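PDB 7EHP: chitin oligosaccahride binding protein NagB1 from Paenibacillus sp. FPU-7, which binds the chitin oligosaccharides N,N'-diacetylchitobiose and N,N',N''-triacetylchitotriose as an extracellular solute-binding protein, probably handing them to a membrane transporter. Local coordinates for residues Val42-Asn47 against Asp164-Asn169; Lys149-Ala152 against Val156-Ala159; Lys95-Asn100 against Tyr308-Gln313; Arg11-Leu16 against Ala253-Ile258. All coordinates share one frame; numbering follows the deposited sequence.

Contact 1: residues Val42-Asn47 against Asp164-Asn169. With NAG (2-acetamido-2-deoxy-beta-D-glucopyranose), chain C; NAG (2-acetamido-2-deoxy-beta-D-glucopyranose), chain B.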
loop_
_atom_site.group_PDB
_atom_site.type_symbol
_atom_site.label_atom_id
_atom_site.label_comp_id
_atom_site.label_asym_id
_atom_site.label_seq_id
_atom_site.Cartn_x
_atom_site.Cartn_y
_atom_site.Cartn_z
ATOM N N VAL A 42 11.914 10.734 2.934
ATOM C CA VAL A 42 12.582 9.537 3.418
ATOM C C VAL A 42 11.921 8.351 2.735
ATOM O O VAL A 42 10.687 8.276 2.677
ATOM C CB VAL A 42 12.496 9.425 4.955
ATOM C CG1 VAL A 42 13.081 8.105 5.448
ATOM C CG2 VAL A 42 13.203 10.614 5.622
ATOM N N GLU A 43 12.734 7.448 2.190
ATOM C CA GLU A 43 12.200 6.278 1.507
ATOM C C GLU A 43 11.175 5.568 2.376
ATOM O O GLU A 43 11.374 5.405 3.581
ATOM C CB GLU A 43 13.322 5.304 1.136
ATOM C CG GLU A 43 12.841 4.219 0.185
ATOM C CD GLU A 43 13.915 3.174 -0.102
ATOM O OE1 GLU A 43 14.651 2.807 0.830
ATOM O OE2 GLU A 43 14.031 2.733 -1.257
ATOM N N ASP A 44 10.081 5.135 1.732
ATOM C CA ASP A 44 8.912 4.560 2.392
ATOM C C ASP A 44 9.238 3.580 3.519
ATOM O O ASP A 44 8.845 3.797 4.670
ATOM C CB ASP A 44 7.998 3.893 1.344
ATOM C CG ASP A 44 8.716 2.853 0.456
ATOM O OD1 ASP A 44 9.857 2.419 0.741
ATOM O OD2 ASP A 44 8.110 2.466 -0.566
ATOM N N LYS A 45 9.919 2.470 3.197
ATOM C CA LYS A 45 10.205 1.464 4.210
ATOM C C LYS A 45 11.148 1.996 5.280
ATOM O O LYS A 45 11.077 1.568 6.434
ATOM C CB LYS A 45 10.803 0.218 3.556
ATOM C CG LYS A 45 12.195 0.426 2.945
ATOM C CD LYS A 45 12.721 -0.860 2.311
ATOM C CE LYS A 45 14.223 -0.767 2.083
ATOM N NZ LYS A 45 14.823 -2.023 1.551
ATOM N N VAL A 46 12.056 2.903 4.917
ATOM C CA VAL A 46 12.930 3.490 5.924
ATOM C C VAL A 46 12.117 4.367 6.874
ATOM O O VAL A 46 12.238 4.260 8.099
ATOM C CB VAL A 46 14.070 4.281 5.261
ATOM C CG1 VAL A 46 14.845 5.064 6.325
ATOM C CG2 VAL A 46 14.978 3.357 4.452
ATOM N N ASN A 47 11.269 5.239 6.321
ATOM C CA ASN A 47 10.432 6.088 7.161
ATOM C C ASN A 47 9.558 5.259 8.088
ATOM O O ASN A 47 9.547 5.461 9.312
ATOM C CB ASN A 47 9.550 6.978 6.290
ATOM C CG ASN A 47 8.740 7.955 7.120
ATOM O OD1 ASN A 47 9.303 8.677 7.922
ATOM N ND2 ASN A 47 7.414 7.956 6.951
ATOM N N ASP A 164 13.279 -5.147 -1.423
ATOM C CA ASP A 164 12.475 -4.523 -0.381
ATOM C C ASP A 164 11.428 -5.532 0.089
ATOM O O ASP A 164 10.554 -5.940 -0.683
ATOM C CB ASP A 164 11.829 -3.233 -0.893
ATOM C CG ASP A 164 12.850 -2.288 -1.521
ATOM O OD1 ASP A 164 13.943 -2.128 -0.935
ATOM O OD2 ASP A 164 12.571 -1.706 -2.590
ATOM N N GLY A 165 11.517 -5.944 1.349
ATOM C CA GLY A 165 10.782 -7.124 1.764
ATOM C C GLY A 165 9.276 -6.968 1.687
ATOM O O GLY A 165 8.566 -7.934 1.399
ATOM N N TRP A 166 8.765 -5.760 1.942
ATOM C CA TRP A 166 7.321 -5.560 1.975
ATOM C C TRP A 166 6.687 -5.851 0.623
ATOM O O TRP A 166 5.503 -6.199 0.559
ATOM C CB TRP A 166 6.999 -4.121 2.432
ATOM C CG TRP A 166 7.326 -3.086 1.402
ATOM C CD1 TRP A 166 8.530 -2.430 1.230
ATOM C CD2 TRP A 166 6.453 -2.594 0.383
ATOM N NE1 TRP A 166 8.446 -1.569 0.159
ATOM C CE2 TRP A 166 7.180 -1.648 -0.374
ATOM C CE3 TRP A 166 5.120 -2.847 0.045
ATOM C CZ2 TRP A 166 6.612 -0.961 -1.453
ATOM C CZ3 TRP A 166 4.555 -2.159 -1.027
ATOM C CH2 TRP A 166 5.300 -1.235 -1.764
ATOM N N VAL A 167 7.454 -5.718 -0.465
ATOM C CA VAL A 167 6.907 -5.939 -1.805
ATOM C C VAL A 167 6.438 -7.381 -1.961
ATOM O O VAL A 167 5.403 -7.653 -2.584
ATOM C CB VAL A 167 7.953 -5.575 -2.876
ATOM C CG1 VAL A 167 7.405 -5.820 -4.256
ATOM C CG2 VAL A 167 8.400 -4.117 -2.720
ATOM N N ALA A 168 7.203 -8.327 -1.414
ATOM C CA ALA A 168 6.864 -9.741 -1.559
ATOM C C ALA A 168 5.560 -10.079 -0.838
ATOM O O ALA A 168 4.854 -11.016 -1.230
ATOM C CB ALA A 168 8.012 -10.601 -1.024
ATOM N N ASN A 169 5.210 -9.306 0.185
ATOM C CA ASN A 169 4.025 -9.588 0.977
ATOM C C ASN A 169 2.736 -9.116 0.320
ATOM O O ASN A 169 1.655 -9.477 0.800
ATOM C CB ASN A 169 4.180 -8.962 2.369
ATOM C CG ASN A 169 5.177 -9.712 3.200
ATOM O OD1 ASN A 169 5.538 -10.843 2.857
ATOM N ND2 ASN A 169 5.652 -9.103 4.271
HETATM C C1 NAG C . 2.402 0.695 0.982
HETATM C C2 NAG C . 3.102 0.075 2.188
HETATM C C3 NAG C . 2.526 -1.304 2.476
HETATM C C4 NAG C . 1.020 -1.206 2.660
HETATM C C5 NAG C . 0.383 -0.532 1.447
HETATM C C6 NAG C . -1.106 -0.310 1.597
HETATM C C7 NAG C . 5.407 0.584 2.870
HETATM C C8 NAG C . 6.850 0.414 2.553
HETATM N N2 NAG C . 4.546 0.015 2.013
HETATM O O3 NAG C . 3.122 -1.819 3.656
HETATM O O4 NAG C . 0.452 -2.500 2.812
HETATM O O5 NAG C . 0.979 0.752 1.219
HETATM O O6 NAG C . -1.425 0.378 2.800
HETATM O O7 NAG C . 5.027 1.201 3.870
HETATM C C1 NAG B . 2.682 5.393 -1.308
HETATM C C2 NAG B . 1.324 4.889 -0.825
HETATM C C3 NAG B . 1.513 3.749 0.176
HETATM C C4 NAG B . 2.503 2.698 -0.336
HETATM C C5 NAG B . 3.746 3.359 -0.949
HETATM C C6 NAG B . 4.725 2.409 -1.605
HETATM C C7 NAG B . -0.235 6.795 -0.934
HETATM C C8 NAG B . -1.000 7.809 -0.135
HETATM N N2 NAG B . 0.537 5.959 -0.229
HETATM O O1 NAG B . 2.504 6.455 -2.181
HETATM O O3 NAG B . 0.240 3.176 0.465
HETATM O O4 NAG B . 2.981 1.984 0.799
HETATM O O5 NAG B . 3.378 4.336 -1.932
HETATM O O6 NAG B . 5.963 3.073 -1.851
HETATM O O7 NAG B . -0.305 6.746 -2.161
HETATM O O HOH W 1 12.389 1.092 -2.593
HETATM O O HOH W 2 15.738 0.192 -2.150
HETATM O O HOH W 3 10.726 -0.005 -0.373
HETATM O O HOH W 4 13.681 -4.755 3.364
#
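The indole of Trp-166 overlaps obliquely with two neighbours on helix 44-58: its CZ2 lies 3.8 Å from OD2 of Asp-44, and its CD1 lies near CB of Lys-45. One face of the ring carries the acetamido group of the chain C sugar, whose N2 stands 3.5 Å above the ring plane toward the rim; CG2 of Val-167 backs the opposite face. CG of Trp-166 sits between the backbone N and the carbonyl carbon (chi1 72°), a rotation that swings the indole toward helix 44-58 and the sugars. In the ring plane, NE1 donates to a water at 2.8 Å, and this water in turn donates to OD1 of Asp-44. The other oxygen, OD2 of Asp-44, accepts a 2.6 Å hydrogen bond from O6 of the chain B sugar. This is consistent with the ligand-bound, closed cleft of the periplasmic-binding-protein fold, with helices 44-58 and 165-180 meeting around the glycan held between the lobes. With an alanine at Trp-166, the acetamido group would probably lose the flat surface on which it lies, and the water on Asp-44 its N-H donor. Beside the sugar, the extended chain of Lys-45 crosses Asp-164 at about a right angle, and its NZ forms a 2.6 Å salt bridge to OD1, met on the anti side and 23° out of the carboxylate plane. The second oxygen, OD2, is bound by the backbone N of Tyr-225. Two waters hydrogen-bond both to Glu-43 OE2 and to the Asp-164 carboxylate, probably easing the proximity of these like charges.

Contact 2: residues Lys149-Ala152 against Val156-Ala159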
loop_
_atom_site.group_PDB
_atom_site.type_symbol
_atom_site.label_atom_id
_atom_site.label_comp_id
_atom_site.label_asym_id
_atom_site.label_seq_id
_atom_site.Cartn_x
_atom_site.Cartn_y
_atom_site.Cartn_z
ATOM N N LYS A 149 1.748 -19.623 -20.866
ATOM C CA LYS A 149 1.868 -19.073 -22.217
ATOM C C LYS A 149 2.762 -17.842 -22.238
ATOM O O LYS A 149 3.579 -17.678 -23.154
ATOM C CB LYS A 149 0.484 -18.732 -22.773
ATOM C CG LYS A 149 -0.431 -19.949 -22.921
ATOM C CD LYS A 149 -1.656 -19.665 -23.762
ATOM C CE LYS A 149 -2.406 -20.965 -24.048
ATOM N NZ LYS A 149 -3.871 -20.741 -24.157
ATOM N N ALA A 150 2.620 -16.961 -21.244
ATOM C CA ALA A 150 3.487 -15.789 -21.183
ATOM C C ALA A 150 4.946 -16.213 -21.151
ATOM O O ALA A 150 5.775 -15.698 -21.914
ATOM C CB ALA A 150 3.144 -14.933 -19.956
ATOM N N LYS A 151 5.274 -17.161 -20.268
ATOM C CA LYS A 151 6.653 -17.615 -20.138
ATOM C C LYS A 151 7.125 -18.307 -21.409
ATOM O O LYS A 151 8.273 -18.126 -21.836
ATOM C CB LYS A 151 6.774 -18.554 -18.943
ATOM C CG LYS A 151 8.157 -18.628 -18.336
ATOM C CD LYS A 151 8.099 -19.430 -17.041
ATOM C CE LYS A 151 9.475 -19.656 -16.474
ATOM N NZ LYS A 151 10.171 -18.348 -16.255
ATOM N N ALA A 152 6.259 -19.115 -22.018
ATOM C CA ALA A 152 6.643 -19.805 -23.244
ATOM C C ALA A 152 7.053 -18.812 -24.320
ATOM O O ALA A 152 7.992 -19.076 -25.082
ATOM C CB ALA A 152 5.498 -20.692 -23.723
ATOM N N VAL A 156 8.150 -12.459 -18.847
ATOM C CA VAL A 156 8.024 -12.751 -17.419
ATOM C C VAL A 156 6.542 -12.736 -17.068
ATOM O O VAL A 156 5.846 -11.773 -17.423
ATOM C CB VAL A 156 8.805 -11.717 -16.592
ATOM C CG1 VAL A 156 8.519 -11.874 -15.106
ATOM C CG2 VAL A 156 10.291 -11.837 -16.855
ATOM N N PRO A 157 5.993 -13.775 -16.442
ATOM C CA PRO A 157 4.568 -13.725 -16.088
ATOM C C PRO A 157 4.247 -12.584 -15.119
ATOM O O PRO A 157 3.404 -11.733 -15.424
ATOM C CB PRO A 157 4.323 -15.097 -15.460
ATOM C CG PRO A 157 5.324 -15.975 -16.203
ATOM C CD PRO A 157 6.561 -15.108 -16.182
ATOM N N PHE A 158 4.905 -12.549 -13.961
ATOM C CA PHE A 158 4.685 -11.509 -12.959
ATOM C C PHE A 158 5.995 -10.760 -12.760
ATOM O O PHE A 158 6.935 -11.309 -12.172
ATOM C CB PHE A 158 4.223 -12.090 -11.611
ATOM C CG PHE A 158 2.781 -12.495 -11.560
ATOM C CD1 PHE A 158 1.788 -11.552 -11.391
ATOM C CD2 PHE A 158 2.423 -13.842 -11.611
ATOM C CE1 PHE A 158 0.452 -11.930 -11.342
ATOM C CE2 PHE A 158 1.090 -14.235 -11.538
ATOM C CZ PHE A 158 0.104 -13.278 -11.404
ATOM N N ALA A 159 6.061 -9.513 -13.239
ATOM C CA ALA A 159 7.146 -8.625 -12.831
ATOM C C ALA A 159 7.173 -8.554 -11.311
ATOM O O ALA A 159 6.124 -8.402 -10.672
ATOM C CB ALA A 159 6.945 -7.221 -13.423
#
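Ala-150 and Pro-157 stand with their CA atoms 5.6 Å apart, and the CA atoms of Lys-151 and Val-156 are separated by 5.7 Å; the last turn of helix 140-152 lies beside the first residues of strand 156-159. The pair forms a tight helix-to-strand connection of an alpha/beta layered fold: a three-residue link brings the chain from the helix end into the strand, and the strand joins the sheet parallel to strand 237-243, where the backbone of Val-156 bonds to Arg-236 and Ala-238. The chain turns a corner at Pro-157 and Phe-158. Between the two segments the contact is apolar packing. CB of Ala-150 points at the strand and rests 4.3 Å from CA of Pro-157, while the ring of Pro-157 is also flanked by Ala-147 of the same helix. Ala-150 reaches Ala-238 of the neighbouring strand as well, which seats the helix on the sheet. Lys-151 contributes its aliphatic base alone. Beyond CB its chain leaves beside its own carbonyl carbon (chi1 -155°) and bends at the last torsion, and NZ is hydrogen-bonded to O of Gly-214. CB of Lys-151 lies 4.0 Å from CG of Pro-157.

Contact 3: residues Lys95-Asn100 against Tyr308-Gln313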
loop_
_atom_site.group_PDB
_atom_site.type_symbol
_atom_site.label_atom_id
_atom_site.label_comp_id
_atom_site.label_asym_id
_atom_site.label_seq_id
_atom_site.Cartn_x
_atom_site.Cartn_y
_atom_site.Cartn_z
ATOM N N LYS A 95 -15.093 16.527 8.193
ATOM C CA LYS A 95 -15.127 15.198 8.801
ATOM C C LYS A 95 -15.951 14.227 7.963
ATOM O O LYS A 95 -15.539 13.092 7.705
ATOM C CB LYS A 95 -15.699 15.281 10.213
ATOM C CG LYS A 95 -15.889 13.922 10.846
ATOM C CD LYS A 95 -16.251 14.040 12.303
ATOM C CE LYS A 95 -16.981 12.783 12.763
ATOM N NZ LYS A 95 -17.023 12.693 14.253
ATOM N N ASP A 96 -17.104 14.669 7.511
ATOM C CA ASP A 96 -18.017 13.815 6.771
ATOM C C ASP A 96 -17.808 13.891 5.256
ATOM O O ASP A 96 -18.641 13.405 4.502
ATOM C CB ASP A 96 -19.448 14.126 7.238
ATOM C CG ASP A 96 -19.816 15.590 7.074
ATOM O OD1 ASP A 96 -18.950 16.369 6.589
ATOM O OD2 ASP A 96 -20.933 15.979 7.500
ATOM N N LYS A 97 -16.678 14.425 4.810
ATOM C CA LYS A 97 -16.251 14.246 3.441
ATOM C C LYS A 97 -15.225 13.106 3.325
ATOM O O LYS A 97 -14.760 12.800 2.220
ATOM C CB LYS A 97 -15.720 15.591 2.876
ATOM C CG LYS A 97 -15.229 15.633 1.412
ATOM C CD LYS A 97 -14.891 17.074 0.932
ATOM C CE LYS A 97 -16.066 17.829 0.275
ATOM N NZ LYS A 97 -16.327 17.377 -1.134
ATOM N N PHE A 98 -14.904 12.438 4.452
ATOM C CA PHE A 98 -14.103 11.212 4.486
ATOM C C PHE A 98 -15.015 9.999 4.633
ATOM O O PHE A 98 -15.547 9.767 5.730
ATOM C CB PHE A 98 -13.114 11.241 5.647
ATOM C CG PHE A 98 -11.957 12.167 5.460
ATOM C CD1 PHE A 98 -10.843 11.768 4.746
ATOM C CD2 PHE A 98 -11.955 13.416 6.047
ATOM C CE1 PHE A 98 -9.765 12.611 4.598
ATOM C CE2 PHE A 98 -10.871 14.265 5.907
ATOM C CZ PHE A 98 -9.781 13.867 5.179
ATOM N N PRO A 99 -15.203 9.179 3.603
ATOM C CA PRO A 99 -16.045 7.985 3.785
ATOM C C PRO A 99 -15.520 7.001 4.832
ATOM O O PRO A 99 -16.311 6.209 5.367
ATOM C CB PRO A 99 -16.092 7.371 2.377
ATOM C CG PRO A 99 -14.950 8.016 1.628
ATOM C CD PRO A 99 -14.844 9.391 2.191
ATOM N N ASN A 100 -14.233 7.047 5.184
ATOM C CA ASN A 100 -13.667 5.976 6.008
ATOM C C ASN A 100 -12.399 6.470 6.693
ATOM O O ASN A 100 -11.359 6.637 6.042
ATOM C CB ASN A 100 -13.392 4.744 5.145
ATOM C CG ASN A 100 -13.083 3.507 5.960
ATOM O OD1 ASN A 100 -12.557 3.585 7.074
ATOM N ND2 ASN A 100 -13.393 2.344 5.392
ATOM N N TYR A 308 -6.311 18.176 1.932
ATOM C CA TYR A 308 -7.568 17.440 1.985
ATOM C C TYR A 308 -8.684 18.311 1.412
ATOM O O TYR A 308 -9.631 18.714 2.084
ATOM C CB TYR A 308 -7.845 16.987 3.409
ATOM C CG TYR A 308 -6.739 16.111 3.929
ATOM C CD1 TYR A 308 -6.676 14.770 3.571
ATOM C CD2 TYR A 308 -5.754 16.623 4.772
ATOM C CE1 TYR A 308 -5.649 13.958 4.022
ATOM C CE2 TYR A 308 -4.724 15.821 5.232
ATOM C CZ TYR A 308 -4.683 14.486 4.857
ATOM O OH TYR A 308 -3.680 13.671 5.314
ATOM N N SER A 309 -8.549 18.578 0.124
ATOM C CA SER A 309 -9.484 19.398 -0.618
ATOM C C SER A 309 -9.797 18.688 -1.919
ATOM O O SER A 309 -9.023 17.853 -2.396
ATOM C CB SER A 309 -8.901 20.788 -0.924
ATOM O OG SER A 309 -7.872 20.656 -1.907
ATOM N N GLU A 310 -10.929 19.049 -2.511
ATOM C CA GLU A 310 -11.275 18.437 -3.779
ATOM C C GLU A 310 -10.285 18.826 -4.863
ATOM O O GLU A 310 -9.996 18.009 -5.756
ATOM C CB GLU A 310 -12.726 18.772 -4.140
ATOM C CG GLU A 310 -13.137 18.329 -5.528
ATOM C CD GLU A 310 -14.635 18.139 -5.669
ATOM O OE1 GLU A 310 -15.328 18.063 -4.625
ATOM O OE2 GLU A 310 -15.106 18.058 -6.824
ATOM N N GLU A 311 -9.703 20.028 -4.763
ATOM C CA GLU A 311 -8.687 20.448 -5.726
ATOM C C GLU A 311 -7.490 19.498 -5.712
ATOM O O GLU A 311 -7.029 19.036 -6.760
ATOM C CB GLU A 311 -8.225 21.879 -5.433
ATOM C CG GLU A 311 -6.929 22.232 -6.171
ATOM C CD GLU A 311 -6.288 23.534 -5.719
ATOM O OE1 GLU A 311 -6.723 24.114 -4.699
ATOM O OE2 GLU A 311 -5.332 23.973 -6.384
ATOM N N MET A 312 -6.960 19.201 -4.530
ATOM C CA MET A 312 -5.748 18.401 -4.529
ATOM C C MET A 312 -6.064 16.924 -4.767
ATOM O O MET A 312 -5.302 16.228 -5.446
ATOM C CB MET A 312 -4.987 18.609 -3.225
ATOM C CG MET A 312 -4.339 19.989 -3.103
ATOM S SD MET A 312 -3.116 20.277 -4.390
ATOM C CE MET A 312 -2.915 22.069 -4.378
ATOM N N GLN A 313 -7.194 16.441 -4.233
ATOM C CA GLN A 313 -7.635 15.074 -4.500
ATOM C C GLN A 313 -7.812 14.829 -5.992
ATOM O O GLN A 313 -7.382 13.792 -6.520
ATOM C CB GLN A 313 -8.942 14.797 -3.757
ATOM C CG GLN A 313 -8.780 14.687 -2.265
ATOM C CD GLN A 313 -8.245 13.330 -1.835
ATOM O OE1 GLN A 313 -8.988 12.343 -1.788
ATOM N NE2 GLN A 313 -6.955 13.272 -1.518
#
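Phe-98 meets Tyr-308 through the edge of its ring: CZ of Phe-98 comes to 3.6 Å from CD1 of Tyr-308, which lies near the plane of the phenyl ring. The rings are turned 58° against each other with centroids 5.7 Å apart, an oblique pairing between a parallel stack and a perpendicular one. CG of Phe-98 lies beside the backbone N, opposite the carbonyl carbon (chi1 -73°), and this carries the ring's far end toward the tyrosine. Beside the aromatic pair, NZ of Lys-97 and OE1 of Glu-310 form a long salt bridge of 3.7 Å, their chains crossing at about a right angle. Each charge has closer company: NZ of Lys-97 is hydrogen-bonded to O of Lys-327, and OE2 of Glu-310 pairs with Lys-314. The second shell positions Tyr-308. Its phenol OH bonds to O of Leu-113, while the next residue, Ser-309, is the N-cap of helix 310-320; its OG accepts from N of Met-312 at 3.1 Å in a nearly straight bond (163°). Tyr-308 thus occupies the break between helices 294-307 and 310-320. Met-312 packs on helix 15-31. The ring of Tyr-308 touches Thr-115 of strand 109-125 and Tyr-286 of strand 277-288, and Phe-98 packs on Leu-113, which places the loop 95-100 over the junction of two helices and the sheet.

Contact 4: residues Arg11-Leu16 against Ala253-Ile258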
loop_
_atom_site.group_PDB
_atom_site.type_symbol
_atom_site.label_atom_id
_atom_site.label_comp_id
_atom_site.label_asym_id
_atom_site.label_seq_id
_atom_site.Cartn_x
_atom_site.Cartn_y
_atom_site.Cartn_z
ATOM N N ARG A 11 11.149 9.122 -5.111
ATOM C CA ARG A 11 11.542 8.636 -6.428
ATOM C C ARG A 11 11.324 9.706 -7.491
ATOM O O ARG A 11 10.343 10.459 -7.434
ATOM C CB ARG A 11 10.725 7.385 -6.777
ATOM C CG ARG A 11 11.336 6.117 -6.228
ATOM C CD ARG A 11 10.542 4.874 -6.598
ATOM N NE ARG A 11 10.341 4.674 -8.036
ATOM C CZ ARG A 11 9.416 3.841 -8.522
ATOM N NH1 ARG A 11 8.643 3.165 -7.674
ATOM N NH2 ARG A 11 9.256 3.682 -9.836
ATOM N N ASP A 12 12.240 9.771 -8.473
ATOM C CA ASP A 12 12.032 10.676 -9.602
ATOM C C ASP A 12 10.730 10.363 -10.323
ATOM O O ASP A 12 10.054 11.273 -10.824
ATOM C CB ASP A 12 13.185 10.597 -10.614
ATOM C CG ASP A 12 14.524 11.027 -10.041
ATOM O OD1 ASP A 12 14.592 11.841 -9.083
ATOM O OD2 ASP A 12 15.528 10.521 -10.573
ATOM N N ASP A 13 10.379 9.074 -10.425
ATOM C CA ASP A 13 9.128 8.713 -11.083
ATOM C C ASP A 13 7.908 9.365 -10.424
ATOM O O ASP A 13 6.909 9.608 -11.111
ATOM C CB ASP A 13 8.941 7.190 -11.108
ATOM C CG ASP A 13 9.747 6.513 -12.203
ATOM O OD1 ASP A 13 10.193 7.208 -13.161
ATOM O OD2 ASP A 13 9.933 5.284 -12.100
ATOM N N VAL A 14 7.933 9.618 -9.108
ATOM C CA VAL A 14 6.767 10.239 -8.460
ATOM C C VAL A 14 6.973 11.742 -8.271
ATOM O O VAL A 14 6.426 12.344 -7.338
ATOM C CB VAL A 14 6.416 9.572 -7.112
ATOM C CG1 VAL A 14 6.034 8.097 -7.312
ATOM C CG2 VAL A 14 7.537 9.743 -6.062
ATOM N N ARG A 15 7.738 12.362 -9.175
ATOM C CA ARG A 15 8.036 13.788 -9.068
ATOM C C ARG A 15 6.771 14.642 -8.987
ATOM O O ARG A 15 6.719 15.613 -8.220
ATOM C CB ARG A 15 8.912 14.214 -10.251
ATOM C CG ARG A 15 9.121 15.717 -10.401
ATOM C CD ARG A 15 9.897 16.329 -9.239
ATOM N NE ARG A 15 9.748 17.786 -9.208
ATOM C CZ ARG A 15 9.810 18.526 -8.098
ATOM N NH1 ARG A 15 10.041 17.951 -6.917
ATOM N NH2 ARG A 15 9.658 19.846 -8.172
ATOM N N LEU A 16 5.734 14.309 -9.756
ATOM C CA LEU A 16 4.526 15.137 -9.696
ATOM C C LEU A 16 3.913 15.139 -8.297
ATOM O O LEU A 16 3.389 16.172 -7.848
ATOM C CB LEU A 16 3.501 14.662 -10.727
ATOM C CG LEU A 16 3.891 14.956 -12.175
ATOM C CD1 LEU A 16 2.989 14.172 -13.115
ATOM C CD2 LEU A 16 3.814 16.456 -12.470
ATOM N N ALA A 253 4.377 9.554 -21.110
ATOM C CA ALA A 253 5.562 10.166 -21.705
ATOM C C ALA A 253 6.499 9.163 -22.372
ATOM O O ALA A 253 6.064 8.115 -22.864
ATOM C CB ALA A 253 6.323 10.975 -20.648
ATOM N N GLY A 254 7.790 9.496 -22.404
ATOM C CA GLY A 254 8.805 8.677 -23.041
ATOM C C GLY A 254 9.501 7.725 -22.092
ATOM O O GLY A 254 10.720 7.541 -22.154
ATOM N N LYS A 255 8.728 7.130 -21.187
ATOM C CA LYS A 255 9.173 6.009 -20.377
ATOM C C LYS A 255 8.454 4.721 -20.712
ATOM O O LYS A 255 9.045 3.639 -20.628
ATOM C CB LYS A 255 8.922 6.288 -18.898
ATOM C CG LYS A 255 9.803 7.307 -18.278
ATOM C CD LYS A 255 9.271 7.559 -16.901
ATOM C CE LYS A 255 10.032 8.656 -16.223
ATOM N NZ LYS A 255 9.242 9.286 -15.141
ATOM N N THR A 256 7.190 4.839 -21.090
ATOM C CA THR A 256 6.242 3.741 -21.114
ATOM C C THR A 256 5.936 3.381 -22.561
ATOM O O THR A 256 5.310 4.166 -23.287
ATOM C CB THR A 256 4.975 4.138 -20.360
ATOM O OG1 THR A 256 5.324 4.515 -19.017
ATOM C CG2 THR A 256 3.963 2.975 -20.356
ATOM N N LYS A 257 6.391 2.199 -22.977
ATOM C CA LYS A 257 6.017 1.667 -24.282
ATOM C C LYS A 257 4.508 1.523 -24.402
ATOM O O LYS A 257 3.913 1.885 -25.425
ATOM C CB LYS A 257 6.673 0.302 -24.482
ATOM C CG LYS A 257 8.183 0.321 -24.398
ATOM C CD LYS A 257 8.750 -1.083 -24.460
ATOM C CE LYS A 257 10.276 -1.054 -24.453
ATOM N NZ LYS A 257 10.814 -0.459 -23.199
ATOM N N ILE A 258 3.876 1.033 -23.339
ATOM C CA ILE A 258 2.614 0.310 -23.402
ATOM C C ILE A 258 1.517 1.045 -22.634
ATOM O O ILE A 258 0.686 0.415 -21.970
ATOM C CB ILE A 258 2.833 -1.109 -22.846
ATOM C CG1 ILE A 258 3.318 -1.016 -21.393
ATOM C CG2 ILE A 258 3.854 -1.877 -23.696
ATOM C CD1 ILE A 258 3.084 -2.255 -20.572
HETATM O O HOH W 5 6.471 9.476 -13.796
#
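A single pair of side chains spans the whole contact: NZ of Lys-255 bonds to OD1 of Asp-13 at 3.0 Å, although the closest CA atoms, those of the same two residues, are 9.7 Å apart. The lysine covers this distance with a chain extended beyond CG, and it approaches the carboxylate from the anti side, 29° out of its plane. The other oxygen of Asp-13, OD2, uses its anti lone pair to accept from NH2 of Arg-11 at 2.9 Å, the acceptor lying 16° out of the guanidinium plane, and it also forms a salt bridge with NH1 of Arg-233. One aspartate is therefore shared by three cationic side chains, an arrangement likely to favour its charged form. In the two-lobed fold of solute-binding proteins, this network links the turn leading into helix 15-31, on one side, with helix 225-233 and the loop 253-258 on the other, at the protein surface. A leucine in place of Asp-13 would probably leave Arg-11, Arg-233 and Lys-255 without their common counter-charge and free the lysine to swing away. A water adds a second, weaker path, donating to O of Asp-13 at 2.7 Å and accepting weakly from NZ of Lys-255. The turn itself is held by local bonds: N of Val-14, the N-cap of helix 15-31, donates to O of Arg-11 and N of Arg-15 to O of Asp-12. Arg-11 is steadied further by OE1 of Gln-229, which bonds to NH1. The loop 253-258 is less settled, with Ala-253, Gly-254 and Thr-256 poorly ordered.

Contact 1 touches the sugars directly. In contact 3 the side chain of Tyr-308 is about 8 Å from a sugar, and in contact 4 the side chain of Asp-13 is about 11 Å from one. Contacts 1 and 4 have centres about 20 Å apart, with nearest atoms about 7 Å apart. Contact 2 is remote packing, its centre about 40 Å from that of contact 3 on the other side of the chain's centre; helix 165-180, which carries Trp-166 of contact 1, is nevertheless the next element in the chain after strand 156-159.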